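Local atomic coordinates of MEM-A1 (Soil metagenome, PDB entry 6E0S), a protein that probably hydrolyses the beta-lactam ring of antibiotics, using zinc held in the active site of a subclass B3 metallo-beta-lactamase. Residues E29-F34 against R245-Q250; T177-E182 against D229-I234; A216-S221 against V273-K278. All coordinates share one frame; numbering follows the deposited sequence.

In the fold
The three contacts sample different levels of a metallo-beta-lactamase fold, in which two beta sheets pack face to face and helices cover them. Contacts 1 and 2 are neighbours, their centres about 14 Å apart: Phe34 of the edge strand 31-34 packs against Ala180, Glu182 and Ile232 of contact 2. Contact 3 stands apart, its centre about 29 Å from that of contact 1 and about 24 Å from that of contact 2, yet helix 214-226 leads along the chain into strand 232-235. In contact 3 the side chain of Ile218 is about 10 Å from a bound zinc ion; His91, His93 and His169 form a zinc site.

Contact 1 (E29-F34 against R245-Q250); sequences EPFAVF and RRQARQ. With PO4 (phosphate ion), chain D.
Gln247 NE2 donates to Gln250 OE1 at 3.0 Å, and the two side chains so joined meet strand 31-34 at Phe31 and Ala32. The bond is fairly straight, 162° at the hydrogen, and lies near the amide plane of Gln247. Gln250 was modelled in two conformers, so this pairing describes one of them. Gln247 CG sits over a face of the Phe31 ring, 4.0 Å from its centroid and 15° off the normal, a CH-pi contact displaced toward the rim. Phe31 reaches it with CG placed between the backbone N and carbonyl carbon (chi1 47°), while Tyr39 of the adjacent strand meets the same ring nearly parallel.

Strand 31-34 is an edge strand of the seven-stranded sheet in the metallo-beta-lactamase fold; against it stands the segment 245-250, where a type I turn from Gln247 to Gln250 brings both glutamines to the strand. The extended side chain of Gln250 carries NE2 to 3.1 Å from Ala32 O, and its OE1 lies obliquely to the Phe31 ring, 4.1 Å from Phe31 CB. Two residues before Gln247, Arg245 N donates to phosphate O2 at 2.9 Å; the ion probably came from the crystallisation liquor.

Contact 2 (T177-E182 against D229-I234); sequences TWRATE and DCDILI
Torsions on both sides bring Arg179 and Asp229 together. The arginine leaves its strand with CG beside the backbone N and then bends at chi3 (75°), which turns the guanidinium toward residues 229-231; Asp229 answers with CG opposite its own backbone N (chi1 -167°), placing OD2 at the guanidinium edge. The result is a salt bridge of 3.3 Å between Arg179 NH1 and Asp229 OD2. That oxygen lies close to the guanidinium plane, although the two flat groups are turned 35° apart and the side chains cross at about a right angle.

Water reinforces the pair. One molecule accepts from Arg179 NH1 at 2.9 Å and donates to Asp229 OD2 at 2.7 Å, so the direct bridge is doubled by a solvated one. A second accepts from Arg179 NH2 at 2.7 Å and donates to Asp231 OD2 at the same distance. Without that water Asp231 would be a purely electrostatic neighbour, since its OD2 is 4.2 Å from Arg179 NH2 and well out of the guanidinium plane.

In the five-stranded sheet of the metallo-beta-lactamase fold, strands 174-182 and 232-235 are not adjacent: strand 185-192 runs between them, antiparallel to the first and parallel to the second. The arginine therefore spans a strand, packing on Ala188 and donating from NH2 to Ser186 OG as well. Asp231 OD2 also takes the backbone N-H of Ala188, tying the acid to that middle strand. Arg261 is a second cation for both acids, forming salt bridges to OD1 of Asp229 and of Asp231, and Cys230, set between them, is joined by a disulfide to Cys264 of helix 263-285.

Contact 3 (A216-S221 against V273-K278); sequences ADIKKS and VRLQKK
Apolar contact comes first, and Leu275 is at its centre. Its CD2 approaches Lys219 CG to 3.7 Å and Ile218 CG2 to 3.9 Å, so one methyl branch meets two successive residues of helix 214-226. Its other branch, CD1, also lies against Ile218 CG2. The isoleucine methyl is available there because chi1 of -159° directs CG1 opposite the backbone N and leaves CG2 between N and the carbonyl carbon, on the side facing Leu275. These two side chains slide past each other in opposite directions, whereas Lys219 crosses the leucine at about a right angle, using the aliphatic base of its chain.

Polar contact is made through water. Bent at chi3 and chi4, Lys219 swings its ammonium toward Gln276, and one water accepts from Lys219 NZ at 2.6 Å and from Gln276 NE2 at 2.7 Å. Both groups are donors, which the water oxygen reconciles.

The helices themselves run nearly antiparallel, their local axes 157° apart and 11.4 Å from each other at closest approach. Helix 263-285 is the long C-terminal helix; Leu275 also touches Ala197 in a loop. On helix 214-226, Asp217 and Ser221 touch the loop of Thr166 and Pro167, just before the zinc ligand His169.

With the methyls of Ile218 and Leu275 buried, the Lys219 methylene laid beside them, and one water joining two donors at the exposed side, the association probably rests mainly on dispersion and the hydrophobic effect, and the water bridge probably adds a modest, solvent-exchangeable link.

Contact 1 (E29-F34 against R245-Q250)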
loop_
_atom_site.group_PDB
_atom_site.type_symbol
_atom_site.label_atom_id
_atom_site.label_comp_id
_atom_site.label_asym_id
_atom_site.label_seq_id
_atom_site.Cartn_x
_atom_site.Cartn_y
_atom_site.Cartn_z
ATOM N N GLU A 29 0.957 -4.858 -17.800
ATOM C CA GLU A 29 0.409 -3.675 -18.454
ATOM C C GLU A 29 -0.482 -2.884 -17.499
ATOM O O GLU A 29 -1.282 -3.463 -16.757
ATOM C CB GLU A 29 -0.400 -4.057 -19.689
ATOM C CG GLU A 29 0.470 -4.519 -20.869
ATOM C CD GLU A 29 1.480 -3.439 -21.330
ATOM O OE1 GLU A 29 2.701 -3.653 -21.189
ATOM O OE2 GLU A 29 1.038 -2.378 -21.830
ATOM N N PRO A 30 -0.394 -1.565 -17.532
ATOM C CA PRO A 30 -1.244 -0.737 -16.669
ATOM C C PRO A 30 -2.678 -0.717 -17.172
ATOM O O PRO A 30 -2.973 -1.056 -18.324
ATOM C CB PRO A 30 -0.599 0.650 -16.766
ATOM C CG PRO A 30 0.133 0.642 -18.115
ATOM C CD PRO A 30 0.620 -0.781 -18.274
ATOM N N PHE A 31 -3.581 -0.302 -16.298
ATOM C CA PHE A 31 -4.990 -0.284 -16.668
ATOM C C PHE A 31 -5.740 0.690 -15.789
ATOM O O PHE A 31 -5.383 0.907 -14.627
ATOM C CB PHE A 31 -5.651 -1.672 -16.554
ATOM C CG PHE A 31 -5.350 -2.425 -15.250
ATOM C CD1 PHE A 31 -4.208 -3.220 -15.140
ATOM C CD2 PHE A 31 -6.244 -2.394 -14.178
ATOM C CE1 PHE A 31 -3.947 -3.917 -13.953
ATOM C CE2 PHE A 31 -5.993 -3.113 -12.991
ATOM C CZ PHE A 31 -4.838 -3.872 -12.886
ATOM N N ALA A 32 -6.798 1.263 -16.354
ATOM C CA ALA A 32 -7.765 2.003 -15.561
ATOM C C ALA A 32 -8.520 1.063 -14.640
ATOM O O ALA A 32 -8.920 -0.032 -15.050
ATOM C CB ALA A 32 -8.760 2.719 -16.471
ATOM N N VAL A 33 -8.743 1.505 -13.397
ATOM C CA VAL A 33 -9.483 0.678 -12.455
ATOM C C VAL A 33 -10.897 1.253 -12.376
ATOM O O VAL A 33 -11.876 0.563 -12.667
ATOM C CB VAL A 33 -8.801 0.611 -11.075
ATOM C CG1 VAL A 33 -9.606 -0.224 -10.150
ATOM C CG2 VAL A 33 -7.384 -0.013 -11.236
ATOM N N PHE A 34 -11.003 2.524 -12.003
ATOM C CA PHE A 34 -12.290 3.205 -11.888
ATOM C C PHE A 34 -12.051 4.704 -11.995
ATOM O O PHE A 34 -11.242 5.243 -11.251
ATOM C CB PHE A 34 -12.955 2.867 -10.560
ATOM C CG PHE A 34 -14.431 3.084 -10.558
ATOM C CD1 PHE A 34 -15.275 2.052 -10.931
ATOM C CD2 PHE A 34 -14.972 4.316 -10.223
ATOM C CE1 PHE A 34 -16.653 2.220 -10.941
ATOM C CE2 PHE A 34 -16.364 4.500 -10.225
ATOM C CZ PHE A 34 -17.197 3.443 -10.590
ATOM N N ARG A 245 -7.785 -12.005 -10.272
ATOM C CA ARG A 245 -9.049 -12.689 -10.522
ATOM C C ARG A 245 -10.126 -11.700 -10.962
ATOM O O ARG A 245 -10.883 -11.969 -11.900
ATOM C CB ARG A 245 -9.507 -13.467 -9.283
ATOM C CG ARG A 245 -10.882 -14.078 -9.478
ATOM C CD ARG A 245 -11.396 -14.845 -8.269
ATOM N NE ARG A 245 -11.485 -14.041 -7.046
ATOM C CZ ARG A 245 -12.385 -13.077 -6.812
ATOM N NH1 ARG A 245 -13.302 -12.753 -7.719
ATOM N NH2 ARG A 245 -12.364 -12.420 -5.660
ATOM N N ARG A 246 -10.187 -10.535 -10.318
ATOM C CA ARG A 246 -11.201 -9.551 -10.688
ATOM C C ARG A 246 -10.867 -8.888 -12.021
ATOM O O ARG A 246 -11.746 -8.698 -12.866
ATOM C CB ARG A 246 -11.328 -8.491 -9.595
ATOM C CG ARG A 246 -11.959 -8.991 -8.302
ATOM C CD ARG A 246 -12.206 -7.817 -7.321
ATOM N NE ARG A 246 -11.059 -7.663 -6.433
ATOM C CZ ARG A 246 -10.374 -6.538 -6.257
ATOM N NH1 ARG A 246 -10.727 -5.402 -6.882
ATOM N NH2 ARG A 246 -9.321 -6.560 -5.443
ATOM N N GLN A 247 -9.592 -8.507 -12.218
ATOM C CA GLN A 247 -9.209 -7.832 -13.457
ATOM C C GLN A 247 -9.437 -8.720 -14.660
ATOM O O GLN A 247 -9.647 -8.218 -15.771
ATOM C CB GLN A 247 -7.736 -7.423 -13.410
ATOM C CG GLN A 247 -7.290 -6.449 -14.536
ATOM C CD GLN A 247 -6.809 -7.130 -15.791
ATOM O OE1 GLN A 247 -6.256 -8.233 -15.760
ATOM N NE2 GLN A 247 -7.056 -6.489 -16.928
ATOM N N ALA A 248 -9.371 -10.038 -14.458
ATOM C CA ALA A 248 -9.587 -11.020 -15.505
ATOM C C ALA A 248 -10.989 -10.976 -16.077
ATOM O O ALA A 248 -11.233 -11.630 -17.091
ATOM C CB ALA A 248 -9.300 -12.420 -14.948
ATOM N N ARG A 249 -11.913 -10.264 -15.433
ATOM C CA ARG A 249 -13.264 -10.087 -15.929
ATOM C C ARG A 249 -13.517 -8.709 -16.537
ATOM O O ARG A 249 -14.638 -8.476 -17.013
ATOM C CB ARG A 249 -14.277 -10.352 -14.794
ATOM C CG ARG A 249 -14.011 -11.636 -13.986
ATOM C CD ARG A 249 -15.189 -12.023 -13.069
ATOM N NE ARG A 249 -16.384 -12.345 -13.842
ATOM C CZ ARG A 249 -17.613 -12.450 -13.331
ATOM N NH1 ARG A 249 -17.825 -12.231 -12.033
ATOM N NH2 ARG A 249 -18.641 -12.748 -14.129
ATOM N N GLN A 250 -12.520 -7.797 -16.501
ATOM C CA GLN A 250 -12.682 -6.446 -17.052
ATOM C C GLN A 250 -13.129 -6.507 -18.504
ATOM O O GLN A 250 -13.959 -5.700 -18.948
ATOM C CB GLN A 250 -11.357 -5.665 -16.916
ATOM C CG GLN A 250 -11.381 -4.133 -17.194
ATOM C CD GLN A 250 -9.986 -3.449 -17.047
ATOM O OE1 GLN A 250 -8.965 -4.112 -16.937
ATOM N NE2 GLN A 250 -9.961 -2.115 -17.068
HETATM P P PO4 D . -5.139 -13.647 -7.938
HETATM O O1 PO4 D . -5.636 -14.251 -6.628
HETATM O O2 PO4 D . -5.819 -12.331 -8.180
HETATM O O3 PO4 D . -3.636 -13.455 -7.825
HETATM O O4 PO4 D . -5.471 -14.590 -9.083
#

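Contact 2 (T177-E182 against D229-I234)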
loop_
_atom_site.group_PDB
_atom_site.type_symbol
_atom_site.label_atom_id
_atom_site.label_comp_id
_atom_site.label_asym_id
_atom_site.label_seq_id
_atom_site.Cartn_x
_atom_site.Cartn_y
_atom_site.Cartn_z
ATOM N N THR A 177 -7.817 5.421 1.627
ATOM C CA THR A 177 -9.168 5.301 1.074
ATOM C C THR A 177 -9.570 6.585 0.340
ATOM O O THR A 177 -9.158 7.694 0.702
ATOM C CB THR A 177 -10.218 4.975 2.147
ATOM O OG1 THR A 177 -10.310 6.072 3.055
ATOM C CG2 THR A 177 -9.848 3.705 2.947
ATOM N N TRP A 178 -10.358 6.422 -0.723
ATOM C CA TRP A 178 -10.841 7.557 -1.507
ATOM C C TRP A 178 -12.031 7.083 -2.325
ATOM O O TRP A 178 -12.337 5.893 -2.381
ATOM C CB TRP A 178 -9.756 8.168 -2.424
ATOM C CG TRP A 178 -9.248 7.283 -3.553
ATOM C CD1 TRP A 178 -9.489 7.443 -4.888
ATOM C CD2 TRP A 178 -8.362 6.154 -3.446
ATOM N NE1 TRP A 178 -8.840 6.475 -5.611
ATOM C CE2 TRP A 178 -8.150 5.665 -4.748
ATOM C CE3 TRP A 178 -7.752 5.490 -2.371
ATOM C CZ2 TRP A 178 -7.346 4.554 -5.009
ATOM C CZ3 TRP A 178 -6.948 4.383 -2.641
ATOM C CH2 TRP A 178 -6.745 3.938 -3.936
ATOM N N ARG A 179 -12.726 8.029 -2.942
ATOM C CA ARG A 179 -13.828 7.692 -3.836
ATOM C C ARG A 179 -13.435 8.070 -5.251
ATOM O O ARG A 179 -12.845 9.133 -5.470
ATOM C CB ARG A 179 -15.120 8.433 -3.434
ATOM C CG ARG A 179 -15.678 7.894 -2.135
ATOM C CD ARG A 179 -17.151 8.280 -1.925
ATOM N NE ARG A 179 -18.060 7.509 -2.763
ATOM C CZ ARG A 179 -18.589 6.324 -2.440
ATOM N NH1 ARG A 179 -18.331 5.736 -1.282
ATOM N NH2 ARG A 179 -19.398 5.732 -3.285
ATOM N N ALA A 180 -13.748 7.190 -6.205
ATOM C CA ALA A 180 -13.558 7.444 -7.624
ATOM C C ALA A 180 -14.930 7.463 -8.277
ATOM O O ALA A 180 -15.889 6.907 -7.731
ATOM C CB ALA A 180 -12.645 6.394 -8.300
ATOM N N THR A 181 -15.029 8.141 -9.426
ATOM C CA THR A 181 -16.306 8.361 -10.095
ATOM C C THR A 181 -16.146 8.214 -11.597
ATOM O O THR A 181 -15.127 8.612 -12.171
ATOM C CB THR A 181 -16.909 9.764 -9.796
ATOM O OG1 THR A 181 -15.994 10.775 -10.232
ATOM C CG2 THR A 181 -17.187 9.955 -8.310
ATOM N N GLU A 182 -17.166 7.654 -12.243
ATOM C CA GLU A 182 -17.173 7.583 -13.698
ATOM C C GLU A 182 -18.594 7.321 -14.148
ATOM O O GLU A 182 -19.301 6.552 -13.507
ATOM C CB GLU A 182 -16.223 6.497 -14.249
ATOM C CG GLU A 182 -16.520 5.077 -13.838
ATOM C CD GLU A 182 -15.736 4.022 -14.657
ATOM O OE1 GLU A 182 -16.358 3.098 -15.228
ATOM O OE2 GLU A 182 -14.492 4.089 -14.693
ATOM N N ASP A 229 -15.590 0.968 4.184
ATOM C CA ASP A 229 -16.380 1.150 2.965
ATOM C C ASP A 229 -15.525 0.701 1.786
ATOM O O ASP A 229 -14.529 1.353 1.447
ATOM C CB ASP A 229 -16.824 2.617 2.837
ATOM C CG ASP A 229 -17.909 2.836 1.784
ATOM O OD1 ASP A 229 -18.423 1.853 1.190
ATOM O OD2 ASP A 229 -18.238 4.027 1.549
ATOM N N CYS A 230 -15.863 -0.437 1.172
ATOM C CA CYS A 230 -14.906 -1.106 0.281
ATOM C C CYS A 230 -15.596 -1.612 -0.988
ATOM O O CYS A 230 -15.987 -2.781 -1.064
ATOM C CB CYS A 230 -14.239 -2.240 1.043
ATOM S SG CYS A 230 -13.049 -3.218 0.126
ATOM N N ASP A 231 -15.729 -0.740 -1.991
ATOM C CA ASP A 231 -16.233 -1.211 -3.273
ATOM C C ASP A 231 -15.141 -1.884 -4.093
ATOM O O ASP A 231 -15.379 -2.942 -4.693
ATOM C CB ASP A 231 -16.823 -0.059 -4.070
ATOM C CG ASP A 231 -18.164 0.389 -3.529
ATOM O OD1 ASP A 231 -18.973 -0.492 -3.176
ATOM O OD2 ASP A 231 -18.371 1.611 -3.409
ATOM N N ILE A 232 -13.951 -1.285 -4.159
ATOM C CA ILE A 232 -12.852 -1.826 -4.951
ATOM C C ILE A 232 -11.612 -1.888 -4.072
ATOM O O ILE A 232 -11.134 -0.851 -3.591
ATOM C CB ILE A 232 -12.574 -0.983 -6.205
ATOM C CG1 ILE A 232 -13.808 -0.989 -7.136
ATOM C CG2 ILE A 232 -11.291 -1.484 -6.922
ATOM C CD1 ILE A 232 -13.692 -0.043 -8.375
ATOM N N LEU A 233 -11.082 -3.082 -3.881
ATOM C CA LEU A 233 -9.879 -3.298 -3.089
ATOM C C LEU A 233 -8.666 -3.437 -3.998
ATOM O O LEU A 233 -8.710 -4.187 -4.975
ATOM C CB LEU A 233 -10.035 -4.572 -2.240
ATOM C CG LEU A 233 -8.728 -5.139 -1.689
ATOM C CD1 LEU A 233 -8.166 -4.208 -0.627
ATOM C CD2 LEU A 233 -8.915 -6.565 -1.096
ATOM N N ILE A 234 -7.577 -2.747 -3.655
ATOM C CA ILE A 234 -6.261 -2.987 -4.252
ATOM C C ILE A 234 -5.292 -3.160 -3.097
ATOM O O ILE A 234 -5.081 -2.226 -2.332
ATOM C CB ILE A 234 -5.816 -1.836 -5.156
ATOM C CG1 ILE A 234 -6.814 -1.657 -6.293
ATOM C CG2 ILE A 234 -4.401 -2.113 -5.695
ATOM C CD1 ILE A 234 -6.633 -0.339 -7.052
HETATM O O HOH W 1 -20.502 3.246 -3.226
HETATM O O HOH W 2 -16.657 6.206 1.053
#

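Contact 3 (A216-S221 against V273-K278)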
loop_
_atom_site.group_PDB
_atom_site.type_symbol
_atom_site.label_atom_id
_atom_site.label_comp_id
_atom_site.label_asym_id
_atom_site.label_seq_id
_atom_site.Cartn_x
_atom_site.Cartn_y
_atom_site.Cartn_z
ATOM N N ALA A 216 -1.534 -6.280 19.422
ATOM C CA ALA A 216 -2.721 -5.434 19.524
ATOM C C ALA A 216 -2.934 -4.634 18.245
ATOM O O ALA A 216 -4.065 -4.520 17.745
ATOM C CB ALA A 216 -2.578 -4.494 20.717
ATOM N N ASP A 217 -1.852 -4.073 17.711
ATOM C CA ASP A 217 -1.900 -3.331 16.452
ATOM C C ASP A 217 -2.450 -4.177 15.310
ATOM O O ASP A 217 -3.341 -3.741 14.574
ATOM C CB ASP A 217 -0.499 -2.862 16.061
ATOM C CG ASP A 217 -0.089 -1.570 16.719
ATOM O OD1 ASP A 217 -0.883 -0.970 17.481
ATOM O OD2 ASP A 217 1.064 -1.157 16.455
ATOM N N ILE A 218 -1.866 -5.353 15.080
ATOM C CA ILE A 218 -2.268 -6.109 13.892
ATOM C C ILE A 218 -3.721 -6.564 13.998
ATOM O O ILE A 218 -4.453 -6.537 13.008
ATOM C CB ILE A 218 -1.303 -7.280 13.623
ATOM C CG1 ILE A 218 -1.410 -7.712 12.164
ATOM C CG2 ILE A 218 -1.599 -8.480 14.481
ATOM C CD1 ILE A 218 -0.094 -8.343 11.670
ATOM N N LYS A 219 -4.166 -6.982 15.190
ATOM C CA LYS A 219 -5.566 -7.357 15.362
ATOM C C LYS A 219 -6.473 -6.161 15.133
ATOM O O LYS A 219 -7.528 -6.270 14.489
ATOM C CB LYS A 219 -5.800 -7.924 16.763
ATOM C CG LYS A 219 -5.133 -9.269 17.032
ATOM C CD LYS A 219 -5.325 -9.692 18.495
ATOM C CE LYS A 219 -6.733 -10.226 18.698
ATOM N NZ LYS A 219 -6.900 -11.507 17.917
ATOM N N LYS A 220 -6.071 -4.993 15.631
ATOM C CA LYS A 220 -6.918 -3.831 15.405
ATOM C C LYS A 220 -6.954 -3.442 13.927
ATOM O O LYS A 220 -8.011 -3.054 13.409
ATOM C CB LYS A 220 -6.444 -2.660 16.258
ATOM C CG LYS A 220 -7.417 -1.492 16.225
ATOM C CD LYS A 220 -6.819 -0.246 16.845
ATOM C CE LYS A 220 -7.805 0.925 16.787
ATOM N NZ LYS A 220 -7.047 2.210 16.577
ATOM N N SER A 221 -5.813 -3.544 13.234
ATOM C CA SER A 221 -5.752 -3.209 11.813
ATOM C C SER A 221 -6.577 -4.188 10.982
ATOM O O SER A 221 -7.237 -3.782 10.022
ATOM C CB SER A 221 -4.300 -3.189 11.315
ATOM O OG SER A 221 -3.534 -2.282 12.076
ATOM N N VAL A 273 -6.538 -15.403 9.743
ATOM C CA VAL A 273 -6.114 -16.796 9.738
ATOM C C VAL A 273 -4.595 -16.894 9.768
ATOM O O VAL A 273 -4.025 -17.702 10.520
ATOM C CB VAL A 273 -6.716 -17.517 8.520
ATOM C CG1 VAL A 273 -6.109 -18.909 8.367
ATOM C CG2 VAL A 273 -8.212 -17.604 8.689
ATOM N N ARG A 274 -3.905 -16.051 8.989
ATOM C CA ARG A 274 -2.445 -16.096 8.990
ATOM C C ARG A 274 -1.886 -15.724 10.353
ATOM O O ARG A 274 -0.860 -16.270 10.785
ATOM C CB ARG A 274 -1.875 -15.160 7.920
ATOM C CG ARG A 274 -2.012 -15.711 6.522
ATOM C CD ARG A 274 -1.341 -14.806 5.503
ATOM N NE ARG A 274 -1.153 -15.500 4.242
ATOM C CZ ARG A 274 0.040 -15.848 3.773
ATOM N NH1 ARG A 274 1.133 -15.537 4.466
ATOM N NH2 ARG A 274 0.136 -16.497 2.617
ATOM N N LEU A 275 -2.552 -14.809 11.047
ATOM C CA LEU A 275 -2.108 -14.419 12.373
ATOM C C LEU A 275 -2.239 -15.578 13.349
ATOM O O LEU A 275 -1.323 -15.832 14.146
ATOM C CB LEU A 275 -2.910 -13.208 12.845
ATOM C CG LEU A 275 -2.700 -12.856 14.303
ATOM C CD1 LEU A 275 -1.259 -12.424 14.503
ATOM C CD2 LEU A 275 -3.686 -11.788 14.756
ATOM N N GLN A 276 -3.361 -16.305 13.292
ATOM C CA GLN A 276 -3.526 -17.454 14.173
ATOM C C GLN A 276 -2.466 -18.515 13.886
ATOM O O GLN A 276 -1.892 -19.094 14.813
ATOM C CB GLN A 276 -4.938 -18.038 14.032
ATOM C CG GLN A 276 -6.039 -17.109 14.594
ATOM C CD GLN A 276 -5.729 -16.662 16.022
ATOM O OE1 GLN A 276 -5.681 -17.485 16.951
ATOM N NE2 GLN A 276 -5.509 -15.370 16.202
ATOM N N LYS A 277 -2.163 -18.755 12.603
ATOM C CA LYS A 277 -1.096 -19.692 12.269
ATOM C C LYS A 277 0.253 -19.217 12.802
ATOM O O LYS A 277 1.045 -20.025 13.311
ATOM C CB LYS A 277 -1.032 -19.901 10.758
ATOM C CG LYS A 277 -2.233 -20.609 10.173
ATOM C CD LYS A 277 -2.127 -20.726 8.654
ATOM C CE LYS A 277 -3.232 -21.578 8.077
ATOM N NZ LYS A 277 -3.072 -21.640 6.602
ATOM N N LYS A 278 0.522 -17.910 12.724
ATOM C CA LYS A 278 1.785 -17.376 13.237
ATOM C C LYS A 278 1.875 -17.541 14.756
ATOM O O LYS A 278 2.909 -17.974 15.288
ATOM C CB LYS A 278 1.933 -15.906 12.819
ATOM C CG LYS A 278 3.216 -15.190 13.284
ATOM C CD LYS A 278 4.438 -15.936 12.726
ATOM C CE LYS A 278 5.741 -15.300 13.134
ATOM N NZ LYS A 278 6.880 -16.201 12.779
HETATM O O HOH W 3 -5.480 -13.667 18.239
#